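Local coordinates for protein cytosolic IMP-GMP specific 5'-nucleotidase (Legionella pneumophila subsp. pneumophila, PDB 4OHF) that probably hydrolyses the 5'-phosphate of nucleoside monophosphates such as IMP and GMP in a magnesium-binding site of HAD type, at residues I134-L139 / Q154-D159; K179-Y184 / S216-D221; G345-I350 / D388-R393; E188-E193 / L437-P442. One frame throughout, in Å; residues are numbered along the deposited sequence.

Contact 1 of 4, residues I134-L139 / Q154-D159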
loop_
_atom_site.group_PDB
_atom_site.type_symbol
_atom_site.label_atom_id
_atom_site.label_comp_id
_atom_site.label_asym_id
_atom_site.label_seq_id
_atom_site.Cartn_x
_atom_site.Cartn_y
_atom_site.Cartn_z
ATOM N N ILE B 134 -0.704 -0.651 31.033
ATOM C CA ILE B 134 -0.441 -1.300 32.308
ATOM C C ILE B 134 -0.730 -2.798 32.213
ATOM O O ILE B 134 0.119 -3.629 32.555
ATOM C CB ILE B 134 -1.298 -0.706 33.424
ATOM C CG1 ILE B 134 -0.915 0.762 33.642
ATOM C CG2 ILE B 134 -1.116 -1.523 34.692
ATOM C CD1 ILE B 134 -1.801 1.484 34.628
ATOM N N LEU B 135 -1.924 -3.142 31.735
ATOM C CA LEU B 135 -2.287 -4.540 31.599
ATOM C C LEU B 135 -1.308 -5.286 30.689
ATOM O O LEU B 135 -0.747 -6.303 31.087
ATOM C CB LEU B 135 -3.700 -4.676 31.044
ATOM C CG LEU B 135 -4.188 -6.126 30.915
ATOM C CD1 LEU B 135 -4.072 -6.786 32.261
ATOM C CD2 LEU B 135 -5.623 -6.183 30.422
ATOM N N TYR B 136 -1.098 -4.782 29.473
ATOM C CA TYR B 136 -0.194 -5.430 28.533
ATOM C C TYR B 136 1.174 -5.634 29.158
ATOM O O TYR B 136 1.794 -6.681 28.998
ATOM C CB TYR B 136 -0.041 -4.601 27.267
ATOM C CG TYR B 136 0.756 -5.303 26.190
ATOM C CD1 TYR B 136 0.241 -6.414 25.528
ATOM C CD2 TYR B 136 2.022 -4.853 25.831
ATOM C CE1 TYR B 136 0.964 -7.060 24.528
ATOM C CE2 TYR B 136 2.760 -5.492 24.834
ATOM C CZ TYR B 136 2.226 -6.594 24.187
ATOM O OH TYR B 136 2.962 -7.231 23.216
ATOM N N GLY B 137 1.646 -4.627 29.874
ATOM C CA GLY B 137 2.940 -4.750 30.506
ATOM C C GLY B 137 2.986 -5.949 31.431
ATOM O O GLY B 137 3.887 -6.777 31.339
ATOM N N GLN B 138 2.008 -6.045 32.327
ATOM C CA GLN B 138 1.946 -7.151 33.276
ATOM C C GLN B 138 1.775 -8.489 32.576
ATOM O O GLN B 138 2.382 -9.480 32.972
ATOM C CB GLN B 138 0.804 -6.917 34.257
ATOM C CG GLN B 138 1.010 -5.679 35.115
ATOM C CD GLN B 138 -0.263 -5.242 35.811
ATOM O OE1 GLN B 138 -1.340 -5.246 35.204
ATOM N NE2 GLN B 138 -0.151 -4.848 37.078
ATOM N N LEU B 139 0.957 -8.512 31.530
ATOM C CA LEU B 139 0.720 -9.738 30.796
ATOM C C LEU B 139 2.020 -10.316 30.246
ATOM O O LEU B 139 2.285 -11.508 30.415
ATOM C CB LEU B 139 -0.280 -9.501 29.666
ATOM C CG LEU B 139 -1.695 -9.138 30.126
ATOM C CD1 LEU B 139 -2.624 -9.053 28.924
ATOM C CD2 LEU B 139 -2.200 -10.187 31.108
ATOM N N GLN B 154 2.430 -10.718 20.338
ATOM C CA GLN B 154 1.515 -10.226 19.317
ATOM C C GLN B 154 0.077 -10.655 19.602
ATOM O O GLN B 154 -0.858 -9.852 19.520
ATOM C CB GLN B 154 1.942 -10.777 17.963
ATOM C CG GLN B 154 0.917 -10.593 16.858
ATOM C CD GLN B 154 1.008 -9.240 16.186
ATOM O OE1 GLN B 154 0.117 -8.855 15.425
ATOM N NE2 GLN B 154 2.095 -8.513 16.451
ATOM N N ALA B 155 -0.090 -11.933 19.925
ATOM C CA ALA B 155 -1.402 -12.503 20.219
ATOM C C ALA B 155 -2.055 -11.860 21.448
ATOM O O ALA B 155 -3.251 -11.556 21.446
ATOM C CB ALA B 155 -1.268 -14.009 20.419
ATOM N N ILE B 156 -1.265 -11.668 22.499
ATOM C CA ILE B 156 -1.756 -11.051 23.722
ATOM C C ILE B 156 -2.298 -9.652 23.430
ATOM O O ILE B 156 -3.428 -9.335 23.790
ATOM C CB ILE B 156 -0.633 -10.970 24.769
ATOM C CG1 ILE B 156 -0.055 -12.373 24.988
ATOM C CG2 ILE B 156 -1.165 -10.391 26.078
ATOM C CD1 ILE B 156 1.057 -12.444 26.022
ATOM N N ALA B 157 -1.503 -8.824 22.763
ATOM C CA ALA B 157 -1.931 -7.472 22.424
ATOM C C ALA B 157 -3.258 -7.465 21.680
ATOM O O ALA B 157 -4.116 -6.627 21.949
ATOM C CB ALA B 157 -0.874 -6.779 21.589
ATOM N N GLN B 158 -3.432 -8.396 20.744
ATOM C CA GLN B 158 -4.678 -8.466 19.978
ATOM C C GLN B 158 -5.845 -8.967 20.825
ATOM O O GLN B 158 -6.980 -8.489 20.685
ATOM C CB GLN B 158 -4.491 -9.347 18.746
ATOM C CG GLN B 158 -3.460 -8.776 17.774
ATOM C CD GLN B 158 -3.300 -9.613 16.520
ATOM O OE1 GLN B 158 -3.068 -10.823 16.593
ATOM N NE2 GLN B 158 -3.420 -8.973 15.357
ATOM N N ASP B 159 -5.572 -9.917 21.713
ATOM C CA ASP B 159 -6.624 -10.425 22.583
ATOM C C ASP B 159 -7.131 -9.282 23.446
ATOM O O ASP B 159 -8.340 -9.027 23.517
ATOM C CB ASP B 159 -6.112 -11.546 23.491
ATOM C CG ASP B 159 -5.890 -12.860 22.745
ATOM O OD1 ASP B 159 -6.464 -13.045 21.641
ATOM O OD2 ASP B 159 -5.148 -13.710 23.287
#

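Contact 2 of 4, residues K179-Y184 / S216-D221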
loop_
_atom_site.group_PDB
_atom_site.type_symbol
_atom_site.label_atom_id
_atom_site.label_comp_id
_atom_site.label_asym_id
_atom_site.label_seq_id
_atom_site.Cartn_x
_atom_site.Cartn_y
_atom_site.Cartn_z
ATOM N N LYS B 179 -25.035 2.631 37.234
ATOM C CA LYS B 179 -25.395 2.277 38.598
ATOM C C LYS B 179 -24.489 2.945 39.621
ATOM O O LYS B 179 -24.634 2.724 40.823
ATOM C CB LYS B 179 -25.304 0.768 38.798
ATOM C CG LYS B 179 -23.873 0.251 38.911
ATOM C CD LYS B 179 -23.775 -1.046 39.726
ATOM C CE LYS B 179 -24.135 -0.810 41.186
ATOM N NZ LYS B 179 -23.950 -2.033 42.003
ATOM N N ASN B 180 -23.549 3.756 39.156
ATOM C CA ASN B 180 -22.618 4.408 40.068
ATOM C C ASN B 180 -22.180 5.786 39.611
ATOM O O ASN B 180 -21.059 6.208 39.880
ATOM C CB ASN B 180 -21.390 3.528 40.241
ATOM C CG ASN B 180 -21.150 3.166 41.670
ATOM O OD1 ASN B 180 -21.081 4.047 42.542
ATOM N ND2 ASN B 180 -21.025 1.868 41.938
ATOM N N LEU B 181 -23.081 6.485 38.938
ATOM C CA LEU B 181 -22.798 7.800 38.397
ATOM C C LEU B 181 -21.984 8.748 39.269
ATOM O O LEU B 181 -21.010 9.341 38.789
ATOM C CB LEU B 181 -24.105 8.470 37.962
ATOM C CG LEU B 181 -24.783 7.731 36.807
ATOM C CD1 LEU B 181 -26.133 8.345 36.503
ATOM C CD2 LEU B 181 -23.877 7.774 35.586
ATOM N N LYS B 182 -22.334 8.892 40.542
ATOM C CA LYS B 182 -21.564 9.827 41.351
ATOM C C LYS B 182 -20.127 9.422 41.639
ATOM O O LYS B 182 -19.346 10.219 42.139
ATOM C CB LYS B 182 -22.280 10.164 42.653
ATOM C CG LYS B 182 -22.405 9.057 43.663
ATOM C CD LYS B 182 -22.760 9.661 45.026
ATOM C CE LYS B 182 -23.675 10.898 44.879
ATOM N NZ LYS B 182 -23.960 11.592 46.173
ATOM N N LYS B 183 -19.775 8.188 41.318
ATOM C CA LYS B 183 -18.410 7.739 41.518
ATOM C C LYS B 183 -17.623 7.898 40.209
ATOM O O LYS B 183 -16.398 7.958 40.220
ATOM C CB LYS B 183 -18.391 6.269 41.938
ATOM C CG LYS B 183 -16.994 5.665 42.003
ATOM C CD LYS B 183 -17.029 4.151 42.063
ATOM C CE LYS B 183 -15.608 3.591 42.116
ATOM N NZ LYS B 183 -15.621 2.098 42.142
ATOM N N TYR B 184 -18.334 7.976 39.087
ATOM C CA TYR B 184 -17.670 8.079 37.793
ATOM C C TYR B 184 -17.727 9.415 37.074
ATOM O O TYR B 184 -16.713 9.856 36.538
ATOM C CB TYR B 184 -18.164 6.964 36.872
ATOM C CG TYR B 184 -17.663 5.613 37.313
ATOM C CD1 TYR B 184 -16.308 5.274 37.186
ATOM C CD2 TYR B 184 -18.522 4.690 37.899
ATOM C CE1 TYR B 184 -15.824 4.050 37.631
ATOM C CE2 TYR B 184 -18.051 3.461 38.353
ATOM C CZ TYR B 184 -16.700 3.145 38.215
ATOM O OH TYR B 184 -16.226 1.925 38.655
ATOM N N SER B 216 -27.095 8.341 26.644
ATOM C CA SER B 216 -26.810 9.768 26.572
ATOM C C SER B 216 -27.868 10.604 27.246
ATOM O O SER B 216 -27.570 11.643 27.825
ATOM C CB SER B 216 -26.699 10.228 25.119
ATOM O OG SER B 216 -25.737 9.457 24.435
ATOM N N LYS B 217 -29.113 10.161 27.152
ATOM C CA LYS B 217 -30.222 10.891 27.752
ATOM C C LYS B 217 -30.079 10.889 29.263
ATOM O O LYS B 217 -30.336 11.900 29.916
ATOM C CB LYS B 217 -31.562 10.258 27.340
ATOM C CG LYS B 217 -32.751 11.192 27.508
ATOM C CD LYS B 217 -34.020 10.667 26.840
ATOM C CE LYS B 217 -34.586 9.459 27.570
ATOM N NZ LYS B 217 -35.912 9.050 27.019
ATOM N N LEU B 218 -29.650 9.751 29.806
ATOM C CA LEU B 218 -29.451 9.589 31.243
ATOM C C LEU B 218 -28.302 10.475 31.734
ATOM O O LEU B 218 -28.470 11.321 32.623
ATOM C CB LEU B 218 -29.097 8.148 31.548
ATOM C CG LEU B 218 -29.533 7.559 32.881
ATOM C CD1 LEU B 218 -28.665 6.332 33.115
ATOM C CD2 LEU B 218 -29.403 8.543 34.025
ATOM N N LEU B 219 -27.132 10.271 31.138
ATOM C CA LEU B 219 -25.937 11.003 31.512
ATOM C C LEU B 219 -26.037 12.522 31.326
ATOM O O LEU B 219 -25.577 13.290 32.173
ATOM C CB LEU B 219 -24.747 10.468 30.723
ATOM C CG LEU B 219 -23.390 10.718 31.378
ATOM C CD1 LEU B 219 -23.193 9.738 32.525
ATOM C CD2 LEU B 219 -22.290 10.540 30.349
ATOM N N LEU B 220 -26.626 12.960 30.220
ATOM C CA LEU B 220 -26.755 14.388 29.975
ATOM C C LEU B 220 -27.634 15.016 31.033
ATOM O O LEU B 220 -27.338 16.097 31.541
ATOM C CB LEU B 220 -27.335 14.653 28.585
ATOM C CG LEU B 220 -26.359 14.447 27.422
ATOM C CD1 LEU B 220 -27.080 14.604 26.095
ATOM C CD2 LEU B 220 -25.234 15.447 27.530
ATOM N N ASP B 221 -28.718 14.327 31.363
ATOM C CA ASP B 221 -29.650 14.779 32.386
ATOM C C ASP B 221 -28.922 14.846 33.726
ATOM O O ASP B 221 -28.905 15.885 34.367
ATOM C CB ASP B 221 -30.811 13.792 32.474
ATOM C CG ASP B 221 -31.993 14.332 33.256
ATOM O OD1 ASP B 221 -32.986 13.593 33.388
ATOM O OD2 ASP B 221 -31.942 15.483 33.730
#

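Contact 3 of 4, residues G345-I350 / D388-R393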
loop_
_atom_site.group_PDB
_atom_site.type_symbol
_atom_site.label_atom_id
_atom_site.label_comp_id
_atom_site.label_asym_id
_atom_site.label_seq_id
_atom_site.Cartn_x
_atom_site.Cartn_y
_atom_site.Cartn_z
ATOM N N GLY B 345 18.738 25.712 33.664
ATOM C CA GLY B 345 19.024 26.647 32.593
ATOM C C GLY B 345 20.316 27.417 32.826
ATOM O O GLY B 345 21.152 27.522 31.927
ATOM N N GLU B 346 20.480 27.963 34.032
ATOM C CA GLU B 346 21.685 28.721 34.380
ATOM C C GLU B 346 22.912 27.826 34.278
ATOM O O GLU B 346 23.988 28.276 33.895
ATOM C CB GLU B 346 21.598 29.269 35.811
ATOM C CG GLU B 346 20.465 30.263 36.059
ATOM C CD GLU B 346 20.205 30.526 37.554
ATOM O OE1 GLU B 346 19.197 31.199 37.874
ATOM O OE2 GLU B 346 21.001 30.054 38.406
ATOM N N ALA B 347 22.737 26.555 34.632
ATOM C CA ALA B 347 23.813 25.577 34.609
ATOM C C ALA B 347 24.188 25.190 33.192
ATOM O O ALA B 347 25.354 24.959 32.892
ATOM C CB ALA B 347 23.406 24.338 35.393
ATOM N N MET B 348 23.205 25.101 32.314
ATOM C CA MET B 348 23.523 24.738 30.951
ATOM C C MET B 348 24.229 25.907 30.295
ATOM O O MET B 348 25.198 25.723 29.569
ATOM C CB MET B 348 22.259 24.348 30.194
ATOM C CG MET B 348 21.710 23.009 30.650
ATOM S SD MET B 348 20.625 22.210 29.441
ATOM C CE MET B 348 18.932 22.623 30.061
ATOM N N ALA B 349 23.746 27.114 30.574
ATOM C CA ALA B 349 24.344 28.338 30.040
ATOM C C ALA B 349 25.843 28.339 30.334
ATOM O O ALA B 349 26.672 28.492 29.430
ATOM C CB ALA B 349 23.687 29.558 30.679
ATOM N N ILE B 350 26.180 28.164 31.609
ATOM C CA ILE B 350 27.570 28.127 32.039
ATOM C C ILE B 350 28.328 27.013 31.319
ATOM O O ILE B 350 29.430 27.232 30.812
ATOM C CB ILE B 350 27.663 27.896 33.560
ATOM C CG1 ILE B 350 27.100 29.111 34.298
ATOM C CG2 ILE B 350 29.102 27.623 33.967
ATOM C CD1 ILE B 350 27.029 28.937 35.810
ATOM N N ASP B 388 29.116 19.505 34.731
ATOM C CA ASP B 388 28.432 18.363 34.117
ATOM C C ASP B 388 27.821 17.482 35.187
ATOM O O ASP B 388 26.813 16.807 34.952
ATOM C CB ASP B 388 29.397 17.515 33.285
ATOM C CG ASP B 388 29.537 18.007 31.846
ATOM O OD1 ASP B 388 28.833 18.961 31.445
ATOM O OD2 ASP B 388 30.364 17.423 31.113
ATOM N N LEU B 389 28.442 17.491 36.365
ATOM C CA LEU B 389 27.973 16.695 37.494
ATOM C C LEU B 389 26.830 17.412 38.200
ATOM O O LEU B 389 25.853 16.784 38.602
ATOM C CB LEU B 389 29.113 16.446 38.479
ATOM C CG LEU B 389 28.731 15.644 39.718
ATOM C CD1 LEU B 389 28.460 14.199 39.331
ATOM C CD2 LEU B 389 29.852 15.726 40.743
ATOM N N GLN B 390 26.961 18.726 38.350
ATOM C CA GLN B 390 25.935 19.540 38.990
ATOM C C GLN B 390 24.611 19.330 38.230
ATOM O O GLN B 390 23.568 19.053 38.828
ATOM C CB GLN B 390 26.347 21.013 38.930
ATOM C CG GLN B 390 25.422 21.976 39.650
ATOM C CD GLN B 390 25.752 23.444 39.349
ATOM O OE1 GLN B 390 26.917 23.861 39.397
ATOM N NE2 GLN B 390 24.720 24.235 39.044
ATOM N N ILE B 391 24.695 19.449 36.903
ATOM C CA ILE B 391 23.570 19.294 35.983
ATOM C C ILE B 391 22.949 17.904 36.022
ATOM O O ILE B 391 21.733 17.758 36.158
ATOM C CB ILE B 391 24.025 19.570 34.516
ATOM C CG1 ILE B 391 24.292 21.064 34.318
ATOM C CG2 ILE B 391 22.985 19.059 33.530
ATOM C CD1 ILE B 391 25.132 21.388 33.077
ATOM N N SER B 392 23.788 16.888 35.880
ATOM C CA SER B 392 23.310 15.509 35.870
ATOM C C SER B 392 22.441 15.242 37.094
ATOM O O SER B 392 21.449 14.497 37.029
ATOM C CB SER B 392 24.501 14.547 35.838
ATOM O OG SER B 392 24.109 13.276 35.354
ATOM N N ARG B 393 22.824 15.865 38.207
ATOM C CA ARG B 393 22.097 15.729 39.461
ATOM C C ARG B 393 20.835 16.589 39.412
ATOM O O ARG B 393 19.757 16.122 39.781
ATOM C CB ARG B 393 22.997 16.123 40.645
ATOM C CG ARG B 393 24.351 15.410 40.609
ATOM C CD ARG B 393 24.703 14.683 41.896
ATOM N NE ARG B 393 25.691 15.415 42.677
ATOM C CZ ARG B 393 26.764 14.863 43.235
ATOM N NH1 ARG B 393 27.000 13.565 43.104
ATOM N NH2 ARG B 393 27.612 15.617 43.916
#

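Contact 4 of 4, residues E188-E193 / L437-P442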
loop_
_atom_site.group_PDB
_atom_site.type_symbol
_atom_site.label_atom_id
_atom_site.label_comp_id
_atom_site.label_asym_id
_atom_site.label_seq_id
_atom_site.Cartn_x
_atom_site.Cartn_y
_atom_site.Cartn_z
ATOM N N GLU B 188 -20.054 19.886 36.798
ATOM C CA GLU B 188 -19.402 21.186 36.812
ATOM C C GLU B 188 -20.345 22.262 36.310
ATOM O O GLU B 188 -20.682 22.292 35.128
ATOM C CB GLU B 188 -18.134 21.145 35.938
ATOM C CG GLU B 188 -17.462 22.504 35.704
ATOM C CD GLU B 188 -16.256 22.429 34.766
ATOM O OE1 GLU B 188 -15.675 23.493 34.458
ATOM O OE2 GLU B 188 -15.884 21.313 34.340
ATOM N N LYS B 189 -20.767 23.140 37.211
ATOM C CA LYS B 189 -21.663 24.233 36.856
ATOM C C LYS B 189 -21.151 25.039 35.664
ATOM O O LYS B 189 -21.902 25.353 34.747
ATOM C CB LYS B 189 -21.857 25.169 38.058
ATOM C CG LYS B 189 -22.672 26.423 37.744
ATOM C CD LYS B 189 -23.151 27.176 38.996
ATOM C CE LYS B 189 -21.998 27.742 39.835
ATOM N NZ LYS B 189 -21.159 26.684 40.475
ATOM N N GLU B 190 -19.869 25.361 35.675
ATOM C CA GLU B 190 -19.280 26.145 34.601
ATOM C C GLU B 190 -19.635 25.664 33.186
ATOM O O GLU B 190 -19.882 26.478 32.296
ATOM C CB GLU B 190 -17.758 26.194 34.767
ATOM C CG GLU B 190 -17.247 26.942 36.015
ATOM C CD GLU B 190 -17.700 26.321 37.352
ATOM O OE1 GLU B 190 -17.557 25.093 37.555
ATOM O OE2 GLU B 190 -18.195 27.077 38.216
ATOM N N VAL B 191 -19.661 24.350 32.971
ATOM C CA VAL B 191 -19.976 23.813 31.650
ATOM C C VAL B 191 -21.313 24.343 31.164
ATOM O O VAL B 191 -21.411 24.847 30.049
ATOM C CB VAL B 191 -20.028 22.256 31.644
ATOM C CG1 VAL B 191 -20.604 21.760 30.332
ATOM C CG2 VAL B 191 -18.642 21.684 31.839
ATOM N N VAL B 192 -22.338 24.226 32.005
ATOM C CA VAL B 192 -23.668 24.701 31.650
ATOM C C VAL B 192 -23.676 26.209 31.417
ATOM O O VAL B 192 -24.224 26.686 30.420
ATOM C CB VAL B 192 -24.701 24.320 32.735
ATOM C CG1 VAL B 192 -25.992 25.094 32.542
ATOM C CG2 VAL B 192 -24.999 22.829 32.641
ATOM N N GLU B 193 -23.067 26.961 32.322
ATOM C CA GLU B 193 -23.019 28.407 32.142
ATOM C C GLU B 193 -22.324 28.711 30.821
ATOM O O GLU B 193 -22.760 29.580 30.056
ATOM C CB GLU B 193 -22.260 29.088 33.286
ATOM C CG GLU B 193 -22.858 28.894 34.677
ATOM C CD GLU B 193 -24.396 28.945 34.690
ATOM O OE1 GLU B 193 -24.982 29.862 34.053
ATOM O OE2 GLU B 193 -25.016 28.065 35.348
ATOM N N LEU B 437 -12.430 26.476 27.452
ATOM C CA LEU B 437 -12.802 27.151 26.224
ATOM C C LEU B 437 -14.082 27.974 26.393
ATOM O O LEU B 437 -14.112 29.155 26.042
ATOM C CB LEU B 437 -12.989 26.140 25.091
ATOM C CG LEU B 437 -13.550 26.725 23.793
ATOM C CD1 LEU B 437 -12.598 27.780 23.258
ATOM C CD2 LEU B 437 -13.757 25.619 22.777
ATOM N N LEU B 438 -15.132 27.368 26.942
ATOM C CA LEU B 438 -16.406 28.070 27.075
ATOM C C LEU B 438 -16.368 29.304 27.962
ATOM O O LEU B 438 -17.327 30.067 28.008
ATOM C CB LEU B 438 -17.493 27.111 27.560
ATOM C CG LEU B 438 -17.732 25.879 26.683
ATOM C CD1 LEU B 438 -18.769 24.989 27.340
ATOM C CD2 LEU B 438 -18.188 26.301 25.305
ATOM N N GLU B 439 -15.255 29.506 28.653
ATOM C CA GLU B 439 -15.102 30.649 29.544
ATOM C C GLU B 439 -14.523 31.835 28.760
ATOM O O GLU B 439 -14.435 32.952 29.257
ATOM C CB GLU B 439 -14.156 30.278 30.684
ATOM C CG GLU B 439 -14.550 30.853 32.013
ATOM C CD GLU B 439 -15.740 30.130 32.605
ATOM O OE1 GLU B 439 -15.541 29.052 33.208
ATOM O OE2 GLU B 439 -16.875 30.633 32.455
ATOM N N HIS B 440 -14.087 31.558 27.539
ATOM C CA HIS B 440 -13.545 32.578 26.656
ATOM C C HIS B 440 -14.688 33.204 25.878
ATOM O O HIS B 440 -15.822 32.725 25.901
ATOM C CB HIS B 440 -12.552 31.966 25.673
ATOM C CG HIS B 440 -11.230 31.637 26.284
ATOM N ND1 HIS B 440 -11.080 30.689 27.270
ATOM C CD2 HIS B 440 -9.995 32.150 26.066
ATOM C CE1 HIS B 440 -9.811 30.631 27.634
ATOM N NE2 HIS B 440 -9.130 31.508 26.918
ATOM N N SER B 441 -14.375 34.279 25.176
ATOM C CA SER B 441 -15.366 34.979 24.373
ATOM C C SER B 441 -15.722 34.165 23.137
ATOM O O SER B 441 -14.845 33.751 22.386
ATOM C CB SER B 441 -14.806 36.330 23.938
ATOM O OG SER B 441 -15.649 36.934 22.979
ATOM N N PRO B 442 -17.014 33.920 22.909
ATOM C CA PRO B 442 -17.380 33.148 21.723
ATOM C C PRO B 442 -17.055 33.890 20.426
ATOM O O PRO B 442 -17.523 33.504 19.364
ATOM C CB PRO B 442 -18.877 32.916 21.908
ATOM C CG PRO B 442 -19.301 34.091 22.720
ATOM C CD PRO B 442 -18.201 34.226 23.724
#

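Contact 1 of 4, residues I134-L139 / Q154-D159
Tyr136 reaches from helix 129-143 across to Ala157 on helix 153-170, where the two backbones come nearest, 6.7 Å from CA to CA. Its CB leaves the helix at a slant to the partner, but CG is anti to the backbone N (chi1 -173°), and this swings the ring over to the other helix. Along the ring, CD1 lies 3.9 Å from Ala157 CA. CE1 comes closest, 3.5 Å from Ala157 CB, and lies 4.2 Å from Ile156 CB. Tyr136 CZ follows at 4.0 Å from Ala157 CB. At the tip, OH stays 4.2 Å from Ala157 CB and makes a weak hydrogen bond with the carbonyl O of Tyr153, the residue before the segment. One turn on, Leu139 turns its CD1 to Ile156, 3.5 Å from CG2, the branch that lies anti to the backbone N of Ile156. No hydrogen bond spans the segments; van der Waals contact joins them. The segment axes pass 10.4 Å apart at 148°, an antiparallel pair of helices. Helix 33-51 packs on another face of helix 129-143, through Tyr41, Val44 and Leu48 against Leu135, while Gln138 is hydrogen-bonded to Tyr41 OH and Lys62 O. The pair therefore stands beside helix 33-51, well away from the magnesium site.

Contact 2 of 4, residues K179-Y184 / S216-D221
Leu181, in the first turn of the short helix 181-184, and Leu219, midway along helix 213-224, are the nearest backbone neighbours, 8.2 Å between their CA atoms, so side chains alone bridge the distance. Leu181 does most of this work by dividing its two methyls. CD2 goes to Leu219 CD1 at 3.7 Å, and CD1 to Leu218 CD2 at the longer 4.1 Å, so the fork straddles two successive residues of the partner helix. Its CG sits beside the backbone N (chi1 -65°), opposite the carbonyl carbon, which sends the branch point outward to helix 213-224. Leu219 starts at a slant to Leu181, yet its CG lies anti to the backbone N (chi1 -157°), and the methyl CD1 is thereby carried up to its partner. The leucine side chains cross at an angle, in purely apolar contact. Helix 213-224 follows strand 204-208, the parallel neighbour of strand 19-22 in the Rossmann-like HAD sheet, and Leu219 is also on the active-site side: it touches Asp25, a magnesium ligand, with the metal about 9 Å from its side chain. Leu219 thus touches both Leu181 and a magnesium ligand, and Ile29 and Ile177 touch it as well. Leu218 meets Ile178 of helix 172-178, while Tyr222, one turn along helix 213-224, adds its side chain to that of Leu181. At the far end of the short helix, the backbone of Tyr184 is hydrogen-bonded to that of Asn32.

Contact 3 of 4, residues G345-I350 / D388-R393
Ala347 and Ile391 meet between the two long arms of an antiparallel helical hairpin, helix 338-367 and helix 374-399, which extends from the rest of the chain. Their CA atoms are 6.4 Å apart, and the segment axes approach to 9.8 Å with 152° between their directions. Ala347 CB points toward the opposite helix and rests on Ile391 CG1 at 3.6 Å. That branch sits beside the backbone N of Ile391 and anti to its carbonyl carbon (chi1 -72°), which directs it across to the alanine; the chain then runs on to CD1, which ends 3.6 Å from the carbonyl O of Ala347. Here a methyl touches a peptide oxygen in plain van der Waals contact. The same CD1 is 4.5 Å from Met348 CG, a looser apolar neighbour at one margin. At the other, Gln390 stretches out beyond CG and brings NE2 to 3.9 Å from Ala347 CB, so that the amide lies against the methyl without a hydrogen bond to the opposite segment. The buried centre is therefore the small Ala347 set against the branched Ile391, with the exposed Gln390 flanking it. Beside the segments, Asp388 OD1 forms a salt bridge with Lys351 NZ, a second, charged tie between the arms. Arg450 of the second subunit packs on Met348 and Ala349. The whole is an antiparallel helical hairpin with an apolar Ala347-Ile391 seam between its arms.

Contact 4 of 4, residues E188-E193 / L437-P442
Leu438 and Val191 form the buried, closely seated side of this contact, Glu190 and Glu439 the looser one. Leu438 aims its CB at helix 189-200, and with CG beside the backbone N and anti to the carbonyl carbon (chi1 -58°) its CD1 lands 3.8 Å from the carbonyl O of Val191. The methyl thus covers a main-chain oxygen, while the CB of Val191 points away from Leu438. Leu195 and Phe198, further along the same helix, also touch Leu438 and complete an apolar seat for it. Helix 189-200 leads into strand 204-208, and helix 434-438 follows strand 429-431; both strands belong to the central sheet of the HAD fold, so residues nearly 250 apart in sequence are brought together beside the sheet. On the looser side a single carboxylate oxygen rests on the stem of a partly exposed glutamate, with no bond between them: Glu439 folds at chi2 (74°) and brings OE1 to 3.9 Å from Glu190 CG. Glu190 is bent as well and turns its end away. The two carboxylates stand 59° apart in plane, with Glu190 OE2 6.0 Å from Glu439 OE1. Glu188 OE1 is a further acid oxygen, 5.7 Å from Glu439 OE1. Both neighbours are partly compensated, Glu188 by a salt bridge with Arg30 and Glu190 OE2 by a long one, 3.7 Å, to Lys189 NZ, so any shift in the ionisation of Glu439 would probably be small. Ile366 of the second subunit packs on Glu190, Glu193 and Glu439, and Gln381 of that subunit is hydrogen-bonded to Ser441.

Along the chain contact 1 closes before contact 2 opens, and contacts 2 and 4 then interleave, their segments adjoining near residues 184-188 with centres about 20 Å apart. Contact 3 is nested in the long loop that contact 4 closes. Contacts 2 and 4 involve helices joined to the HAD sheet through strand 204-208, which lies between helices 189-200 and 213-224 in sequence. Contact 1, about 30 Å from contact 2 between centres, lies among helices 33-51, 129-143 and 153-170. Contact 3 is the most remote, about 51 Å from contact 2 between centres. Its hairpin matters for assembly: the corresponding helices of the second subunit supply Tyr358, Ile366 and Gln381 to contact 4.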